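Local coordinates for protein IscA (Thermosynechococcus elongatus, PDB 1X0G) that probably acts as a scaffold for iron-sulfur cluster assembly, holding a [2Fe-2S] cluster in an oligomer of identical subunits, at residues P52-T57 with T63-A68; L28-Q33 with R75-D80. All coordinates share one frame; numbering follows the deposited sequence.

Contact 1 (P52-T57 with T63-A68)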
ATOM      1  N   PRO C  52      14.411  19.205  -8.552  1.00 69.76           N
ATOM      2  CA  PRO C  52      15.025  19.464  -9.903  1.00 70.92           C
ATOM      3  C   PRO C  52      14.408  18.583 -11.020  1.00 71.63           C
ATOM      4  O   PRO C  52      14.212  19.002 -12.155  1.00 71.86           O
ATOM      5  CB  PRO C  52      16.526  19.164  -9.711  1.00 70.86           C
ATOM      6  CG  PRO C  52      16.751  19.003  -8.205  1.00 71.27           C
ATOM      7  CD  PRO C  52      15.401  18.964  -7.484  1.00 69.57           C
ATOM      8  N   THR C  53      14.032  17.388 -10.611  1.00 72.54           N
ATOM      9  CA  THR C  53      13.557  16.315 -11.441  1.00 73.11           C
ATOM     10  C   THR C  53      12.048  16.320 -11.844  1.00 72.55           C
ATOM     11  O   THR C  53      11.599  15.462 -12.615  1.00 72.93           O
ATOM     12  CB  THR C  53      13.909  15.008 -10.688  1.00 74.19           C
ATOM     13  OG1 THR C  53      13.171  13.933 -11.265  1.00 76.13           O
ATOM     14  CG2 THR C  53      13.587  15.114  -9.137  1.00 73.99           C
ATOM     15  N   ASP C  54      11.262  17.278 -11.349  1.00 71.44           N
ATOM     16  CA  ASP C  54       9.827  17.324 -11.651  1.00 69.27           C
ATOM     17  C   ASP C  54       9.566  17.828 -13.067  1.00 68.54           C
ATOM     18  O   ASP C  54      10.392  18.516 -13.699  1.00 67.75           O
ATOM     19  CB  ASP C  54       9.102  18.309 -10.726  1.00 69.41           C
ATOM     20  CG  ASP C  54       8.991  17.850  -9.283  1.00 68.62           C
ATOM     21  OD1 ASP C  54       9.079  16.616  -9.047  1.00 74.34           O
ATOM     22  OD2 ASP C  54       8.790  18.740  -8.393  1.00 61.69           O
ATOM     23  N   LEU C  55       8.354  17.561 -13.517  1.00 67.07           N
ATOM     24  CA  LEU C  55       7.928  18.019 -14.824  1.00 66.75           C
ATOM     25  C   LEU C  55       7.127  19.276 -14.723  1.00 67.10           C
ATOM     26  O   LEU C  55       6.008  19.309 -14.185  1.00 66.98           O
ATOM     27  CB  LEU C  55       7.202  16.919 -15.627  1.00 66.15           C
ATOM     28  CG  LEU C  55       8.183  15.736 -15.848  1.00 65.59           C
ATOM     29  CD1 LEU C  55       7.490  14.480 -16.231  1.00 60.76           C
ATOM     30  CD2 LEU C  55       9.420  16.070 -16.814  1.00 68.68           C
ATOM     31  N   LEU C  56       7.723  20.326 -15.264  1.00 67.08           N
ATOM     32  CA  LEU C  56       7.150  21.646 -15.156  1.00 66.97           C
ATOM     33  C   LEU C  56       6.088  21.909 -16.217  1.00 67.19           C
ATOM     34  O   LEU C  56       6.217  21.440 -17.345  1.00 67.13           O
ATOM     35  CB  LEU C  56       8.300  22.677 -15.207  1.00 66.13           C
ATOM     36  CG  LEU C  56       9.246  22.202 -14.099  1.00 65.62           C
ATOM     37  CD1 LEU C  56      10.580  22.891 -14.051  1.00 64.59           C
ATOM     38  CD2 LEU C  56       8.572  22.216 -12.724  1.00 62.70           C
ATOM     39  N   THR C  57       5.036  22.637 -15.852  1.00 67.76           N
ATOM     40  CA  THR C  57       4.090  23.171 -16.831  1.00 68.76           C
ATOM     41  C   THR C  57       3.769  24.543 -16.338  1.00 69.62           C
ATOM     42  O   THR C  57       3.577  24.723 -15.145  1.00 68.70           O
ATOM     43  CB  THR C  57       2.780  22.324 -17.025  1.00 68.76           C
ATOM     44  OG1 THR C  57       2.988  20.937 -16.673  1.00 71.30           O
ATOM     45  CG2 THR C  57       2.339  22.360 -18.452  1.00 68.98           C
ATOM     46  N   THR C  63       3.490  28.213 -11.968  1.00 65.47           N
ATOM     47  CA  THR C  63       4.267  27.018 -12.258  1.00 65.60           C
ATOM     48  C   THR C  63       3.655  25.751 -11.663  1.00 66.37           C
ATOM     49  O   THR C  63       3.279  25.691 -10.485  1.00 66.11           O
ATOM     50  CB  THR C  63       5.716  27.164 -11.825  1.00 65.77           C
ATOM     51  OG1 THR C  63       6.194  28.498 -12.162  1.00 66.56           O
ATOM     52  CG2 THR C  63       6.541  26.099 -12.522  1.00 63.97           C
ATOM     53  N   ILE C  64       3.539  24.736 -12.502  1.00 66.62           N
ATOM     54  CA  ILE C  64       2.918  23.534 -12.067  1.00 66.49           C
ATOM     55  C   ILE C  64       3.863  22.393 -12.185  1.00 66.74           C
ATOM     56  O   ILE C  64       4.332  22.076 -13.274  1.00 67.72           O
ATOM     57  CB  ILE C  64       1.676  23.268 -12.831  1.00 66.24           C
ATOM     58  CG1 ILE C  64       0.558  24.188 -12.338  1.00 65.90           C
ATOM     59  CG2 ILE C  64       1.208  21.869 -12.528  1.00 71.38           C
ATOM     60  CD1 ILE C  64       0.471  25.532 -13.013  1.00 67.31           C
ATOM     61  N   ALA C  65       4.149  21.774 -11.041  1.00 67.20           N
ATOM     62  CA  ALA C  65       5.211  20.771 -10.948  1.00 66.47           C
ATOM     63  C   ALA C  65       4.614  19.381 -10.702  1.00 67.26           C
ATOM     64  O   ALA C  65       3.956  19.149  -9.668  1.00 67.53           O
ATOM     65  CB  ALA C  65       6.104  21.139  -9.866  1.00 65.29           C
ATOM     66  N   ILE C  66       4.828  18.464 -11.640  1.00 66.86           N
ATOM     67  CA  ILE C  66       4.344  17.117 -11.472  1.00 67.81           C
ATOM     68  C   ILE C  66       5.497  16.217 -11.062  1.00 68.86           C
ATOM     69  O   ILE C  66       6.545  16.199 -11.731  1.00 69.77           O
ATOM     70  CB  ILE C  66       3.791  16.610 -12.818  1.00 68.94           C
ATOM     71  CG1 ILE C  66       2.811  17.617 -13.445  1.00 68.09           C
ATOM     72  CG2 ILE C  66       3.104  15.211 -12.674  1.00 69.81           C
ATOM     73  CD1 ILE C  66       1.501  17.757 -12.685  1.00 68.51           C
ATOM     74  N   ALA C  67       5.344  15.462  -9.978  1.00 69.37           N
ATOM     75  CA  ALA C  67       6.404  14.521  -9.554  1.00 68.32           C
ATOM     76  C   ALA C  67       6.662  13.492 -10.629  1.00 69.10           C
ATOM     77  O   ALA C  67       5.746  12.826 -11.064  1.00 70.00           O
ATOM     78  CB  ALA C  67       5.948  13.818  -8.374  1.00 68.14           C
ATOM     79  N   ALA C  68       7.899  13.331 -11.050  1.00 70.37           N
ATOM     80  CA  ALA C  68       8.238  12.508 -12.241  1.00 71.84           C
ATOM     81  C   ALA C  68       7.778  11.055 -12.212  1.00 72.33           C
ATOM     82  O   ALA C  68       7.420  10.492 -13.249  1.00 73.91           O
ATOM     83  CB  ALA C  68       9.710  12.587 -12.560  1.00 69.99           C
TER

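Contact 2 (L28-Q33 with R75-D80)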
ATOM      1  N   LEU C  28       2.833  25.049  -7.687  1.00 62.32           N
ATOM      2  CA  LEU C  28       1.950  24.037  -7.234  1.00 61.91           C
ATOM      3  C   LEU C  28       2.530  22.741  -7.606  1.00 61.16           C
ATOM      4  O   LEU C  28       2.751  22.469  -8.773  1.00 60.50           O
ATOM      5  CB  LEU C  28       0.633  24.107  -7.970  1.00 62.09           C
ATOM      6  CG  LEU C  28      -0.356  22.982  -7.646  1.00 61.60           C
ATOM      7  CD1 LEU C  28      -0.740  23.123  -6.195  1.00 60.86           C
ATOM      8  CD2 LEU C  28      -1.644  23.075  -8.524  1.00 58.57           C
ATOM      9  N   ARG C  29       2.733  21.908  -6.616  1.00 61.00           N
ATOM     10  CA  ARG C  29       3.384  20.665  -6.863  1.00 60.82           C
ATOM     11  C   ARG C  29       2.362  19.613  -6.661  1.00 61.40           C
ATOM     12  O   ARG C  29       1.661  19.609  -5.644  1.00 63.57           O
ATOM     13  CB  ARG C  29       4.548  20.503  -5.939  1.00 60.27           C
ATOM     14  CG  ARG C  29       5.159  19.161  -6.018  1.00 61.68           C
ATOM     15  CD  ARG C  29       6.527  19.192  -5.419  1.00 63.17           C
ATOM     16  NE  ARG C  29       7.403  18.217  -6.064  1.00 63.87           N
ATOM     17  CZ  ARG C  29       7.367  16.922  -5.775  1.00 63.51           C
ATOM     18  NH1 ARG C  29       6.478  16.513  -4.853  1.00 65.59           N
ATOM     19  NH2 ARG C  29       8.167  16.046  -6.413  1.00 57.17           N
ATOM     20  N   ILE C  30       2.193  18.793  -7.694  1.00 61.57           N
ATOM     21  CA  ILE C  30       1.273  17.669  -7.689  1.00 61.86           C
ATOM     22  C   ILE C  30       2.026  16.330  -7.684  1.00 62.71           C
ATOM     23  O   ILE C  30       3.085  16.113  -8.367  1.00 61.87           O
ATOM     24  CB  ILE C  30       0.391  17.705  -8.883  1.00 61.81           C
ATOM     25  CG1 ILE C  30      -0.280  19.032  -8.985  1.00 60.90           C
ATOM     26  CG2 ILE C  30      -0.841  16.771  -8.734  1.00 62.24           C
ATOM     27  CD1 ILE C  30      -1.240  18.987 -10.172  1.00 62.70           C
ATOM     28  N   GLN C  31       1.520  15.444  -6.838  1.00 64.14           N
ATOM     29  CA  GLN C  31       2.053  14.079  -6.798  1.00 65.13           C
ATOM     30  C   GLN C  31       0.877  13.193  -6.354  1.00 66.24           C
ATOM     31  O   GLN C  31      -0.225  13.760  -6.141  1.00 67.66           O
ATOM     32  CB  GLN C  31       3.278  14.014  -5.917  1.00 63.42           C
ATOM     33  CG  GLN C  31       3.047  13.843  -4.475  1.00 64.33           C
ATOM     34  CD  GLN C  31       4.345  13.799  -3.696  1.00 69.42           C
ATOM     35  OE1 GLN C  31       5.428  13.684  -4.279  1.00 73.99           O
ATOM     36  NE2 GLN C  31       4.262  13.929  -2.385  1.00 70.84           N
ATOM     37  N   VAL C  32       1.071  11.870  -6.222  1.00 65.30           N
ATOM     38  CA  VAL C  32       0.038  10.984  -5.682  1.00 64.28           C
ATOM     39  C   VAL C  32       0.509  10.285  -4.458  1.00 63.15           C
ATOM     40  O   VAL C  32       1.663  10.274  -4.179  1.00 63.52           O
ATOM     41  CB  VAL C  32      -0.327   9.853  -6.680  1.00 65.33           C
ATOM     42  CG1 VAL C  32      -0.820  10.397  -7.926  1.00 63.66           C
ATOM     43  CG2 VAL C  32       0.864   8.944  -6.947  1.00 61.59           C
ATOM     44  N   GLN C  33      -0.373   9.591  -3.767  1.00 63.41           N
ATOM     45  CA  GLN C  33      -0.015   8.903  -2.524  1.00 63.52           C
ATOM     46  C   GLN C  33      -0.939   7.713  -2.470  1.00 61.50           C
ATOM     47  O   GLN C  33      -2.069   7.874  -2.824  1.00 64.11           O
ATOM     48  CB  GLN C  33      -0.505   9.778  -1.459  1.00 63.81           C
ATOM     49  CG  GLN C  33       0.396   9.966  -0.350  1.00 76.74           C
ATOM     50  CD  GLN C  33      -0.431   9.971   0.987  1.00 92.20           C
ATOM     51  OE1 GLN C  33      -1.503  10.684   1.070  1.00 95.87           O
ATOM     52  NE2 GLN C  33       0.043   9.167   2.038  1.00 91.97           N
ATOM     53  N   ARG C  75      -0.474  12.613 -16.453  1.00 72.30           N
ATOM     54  CA  ARG C  75      -0.432  13.237 -17.783  1.00 72.97           C
ATOM     55  C   ARG C  75      -1.837  13.725 -18.196  1.00 73.22           C
ATOM     56  O   ARG C  75      -2.770  12.931 -18.226  1.00 73.67           O
ATOM     57  CB  ARG C  75       0.100  12.231 -18.788  1.00 72.79           C
ATOM     58  CG  ARG C  75       0.413  12.823 -20.205  1.00 78.78           C
ATOM     59  CD  ARG C  75       1.513  12.044 -20.980  1.00 84.64           C
ATOM     60  NE  ARG C  75       2.692  11.736 -20.124  1.00 89.45           N
ATOM     61  CZ  ARG C  75       3.810  12.477 -20.051  1.00 90.23           C
ATOM     62  NH1 ARG C  75       3.943  13.575 -20.801  1.00 91.32           N
ATOM     63  NH2 ARG C  75       4.805  12.122 -19.232  1.00 89.28           N
ATOM     64  N   GLY C  76      -2.012  15.024 -18.475  1.00 73.06           N
ATOM     65  CA  GLY C  76      -3.322  15.522 -18.918  1.00 72.84           C
ATOM     66  C   GLY C  76      -4.399  15.733 -17.842  1.00 73.04           C
ATOM     67  O   GLY C  76      -5.558  16.077 -18.132  1.00 73.85           O
ATOM     68  N   LEU C  77      -4.038  15.559 -16.586  1.00 72.26           N
ATOM     69  CA  LEU C  77      -4.927  15.969 -15.531  1.00 71.39           C
ATOM     70  C   LEU C  77      -5.362  17.422 -15.786  1.00 71.48           C
ATOM     71  O   LEU C  77      -4.580  18.276 -16.225  1.00 68.82           O
ATOM     72  CB  LEU C  77      -4.178  15.936 -14.227  1.00 70.68           C
ATOM     73  CG  LEU C  77      -4.966  16.241 -13.006  1.00 68.91           C
ATOM     74  CD1 LEU C  77      -5.844  15.022 -12.799  1.00 70.16           C
ATOM     75  CD2 LEU C  77      -3.953  16.414 -11.870  1.00 59.50           C
ATOM     76  N   ARG C  78      -6.633  17.654 -15.493  1.00 71.24           N
ATOM     77  CA  ARG C  78      -7.156  18.975 -15.366  1.00 71.67           C
ATOM     78  C   ARG C  78      -7.732  19.074 -13.961  1.00 70.96           C
ATOM     79  O   ARG C  78      -8.422  18.157 -13.454  1.00 71.13           O
ATOM     80  CB  ARG C  78      -8.252  19.252 -16.410  1.00 72.46           C
ATOM     81  CG  ARG C  78      -7.802  19.018 -17.866  1.00 76.82           C
ATOM     82  CD  ARG C  78      -8.945  19.243 -18.837  1.00 82.16           C
ATOM     83  NE  ARG C  78     -10.172  18.589 -18.384  1.00 86.78           N
ATOM     84  CZ  ARG C  78     -11.153  19.192 -17.695  1.00 90.04           C
ATOM     85  NH1 ARG C  78     -11.051  20.481 -17.347  1.00 91.44           N
ATOM     86  NH2 ARG C  78     -12.236  18.496 -17.335  1.00 88.13           N
ATOM     87  N   VAL C  79      -7.458  20.223 -13.361  1.00 68.93           N
ATOM     88  CA  VAL C  79      -7.750  20.473 -11.991  1.00 66.60           C
ATOM     89  C   VAL C  79      -8.652  21.680 -12.032  1.00 66.90           C
ATOM     90  O   VAL C  79      -8.327  22.685 -12.685  1.00 66.50           O
ATOM     91  CB  VAL C  79      -6.427  20.839 -11.220  1.00 66.49           C
ATOM     92  CG1 VAL C  79      -6.734  21.389  -9.843  1.00 63.61           C
ATOM     93  CG2 VAL C  79      -5.468  19.651 -11.131  1.00 64.32           C
ATOM     94  N   ASP C  80      -9.769  21.599 -11.307  1.00 66.24           N
ATOM     95  CA  ASP C  80     -10.747  22.677 -11.243  1.00 65.15           C
ATOM     96  C   ASP C  80     -10.927  22.983  -9.749  1.00 64.20           C
ATOM     97  O   ASP C  80     -10.499  22.196  -8.884  1.00 63.50           O
ATOM     98  CB  ASP C  80     -12.006  22.086 -11.779  1.00 65.82           C
ATOM     99  CG  ASP C  80     -13.069  23.097 -12.086  1.00 68.60           C
ATOM    100  OD1 ASP C  80     -12.823  24.322 -12.223  1.00 71.17           O
ATOM    101  OD2 ASP C  80     -14.209  22.617 -12.225  1.00 72.08           O
TER

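Contact 1 (P52-T57 with T63-A68)
The carboxylate of Asp54, the flat side-chain group of this contact, meets 63-68 through both of its oxygens: OD1 lies 3.4 Å from CA of Ala67, and OD2 rests 3.9 Å from the methyl CB of Ala65. NE of Arg29 on strand 27-34 forms a salt bridge with OD2, which also accepts a weak hydrogen bond from Lys51 N. All this closes the open end of a beta hairpin, strands 55-59 and 62-66, whose first strand is the outermost of its sheet within the chain. An alanine in place of Asp54 would probably leave the buried guanidinium of Arg29 without its anionic mate and open a gap beside Ala65 and Ala67. CG of Asp54 stands anti to its own carbonyl carbon (chi1 -71°), which carries the carboxylate over the chain at Ala65 to Ala67. Leu55 and Ile66 form an antiparallel hydrogen-bonded pair with two bonds of 2.9 Å between N and O of each, both nearly straight. Leu56 and Ala65, a non-hydrogen-bonded pair, instead meet by side chains, CD2 of Leu56 lying 3.9 Å from CB of Ala65. Beside the latter two, Pro50 packs on the same face. Past the hairpin, Ala68 turns its CB to within 3.4 Å of Thr53 O. At the other end, Ile64 N donates to Thr57 O at 2.6 Å, approaching nearly along the C=O axis.

Contact 2 (L28-Q33 with R75-D80)
Ile30 and Leu77 meet tip to tip, CD1 of Ile30 standing 4.1 Å from CD2 of Leu77, and Val79 joins them with its CG2 at 4.4 Å from the same CD1. One methyl of Ile30 thus serves both partners, and Ile30 gives up the most surface of the three. Its side chain is stretched out, with CD1 anti to CA (chi2 -176°), which extends the methyl away from its own strand toward 75-80. Leu77 answers with CG anti to its backbone N (chi1 -176°), which lets the CD2 branch reach Ile30, while CD1 turns away from it. The backbones stay well apart: CA of Ile30 and CA of Leu77 are 10.1 Å from each other, and no hydrogen bond crosses the contact. This is the spacing of two layers meeting through side chains: strand 27-34 belongs to the larger mixed sheet of the IscA fold, while 78-80 lies on the middle strand of the smaller three-stranded one. Leu77 and Val79, two residues apart, point the same way and line the inner side of that second layer. Phe90 and Phe92 pack on Val79, Leu44 and Leu74 on Ile30, and Tyr42 on Leu77, completing an apolar core. The neighbours of Ile30 along its strand, Arg29 and Gln31, turn to the opposite face. There Arg29 NH1 donates to Gln31 OE1 at 3.1 Å; the oxygen lies in the guanidinium plane, but the donor sits above the amide's carbonyl plane. The side chain of Leu77 is about 14 Å from the bound [2Fe-2S] cluster. Arg75 is the first residue to leave the helical conformation after helix 71-74, and Gly76, just before Leu77, follows with a positive phi of 78°.

How the contacts relate
Contact 1 lies toward the edge of the larger sheet and is partly buried; contact 2 sits near the centre of the chain, and all its touching residues are buried. The first joins segments close in sequence through backbone hydrogen bonds, the second joins distant segments of two different sheets by methyl contacts alone. Strands 62-66 and 27-34, one from each, are parallel neighbours, probably bonded from Ala65 O to Ile30 N (2.7 Å) and from Leu28 O to Ala65 N (2.8 Å). Residues 28-33 therefore tie the hairpin of contact 1 to the core of contact 2. In contact 1, Thr53 and Ala68 pack on Glu69 of a second subunit; in 28-33 the non-touching Val32 and Gln33 meet it.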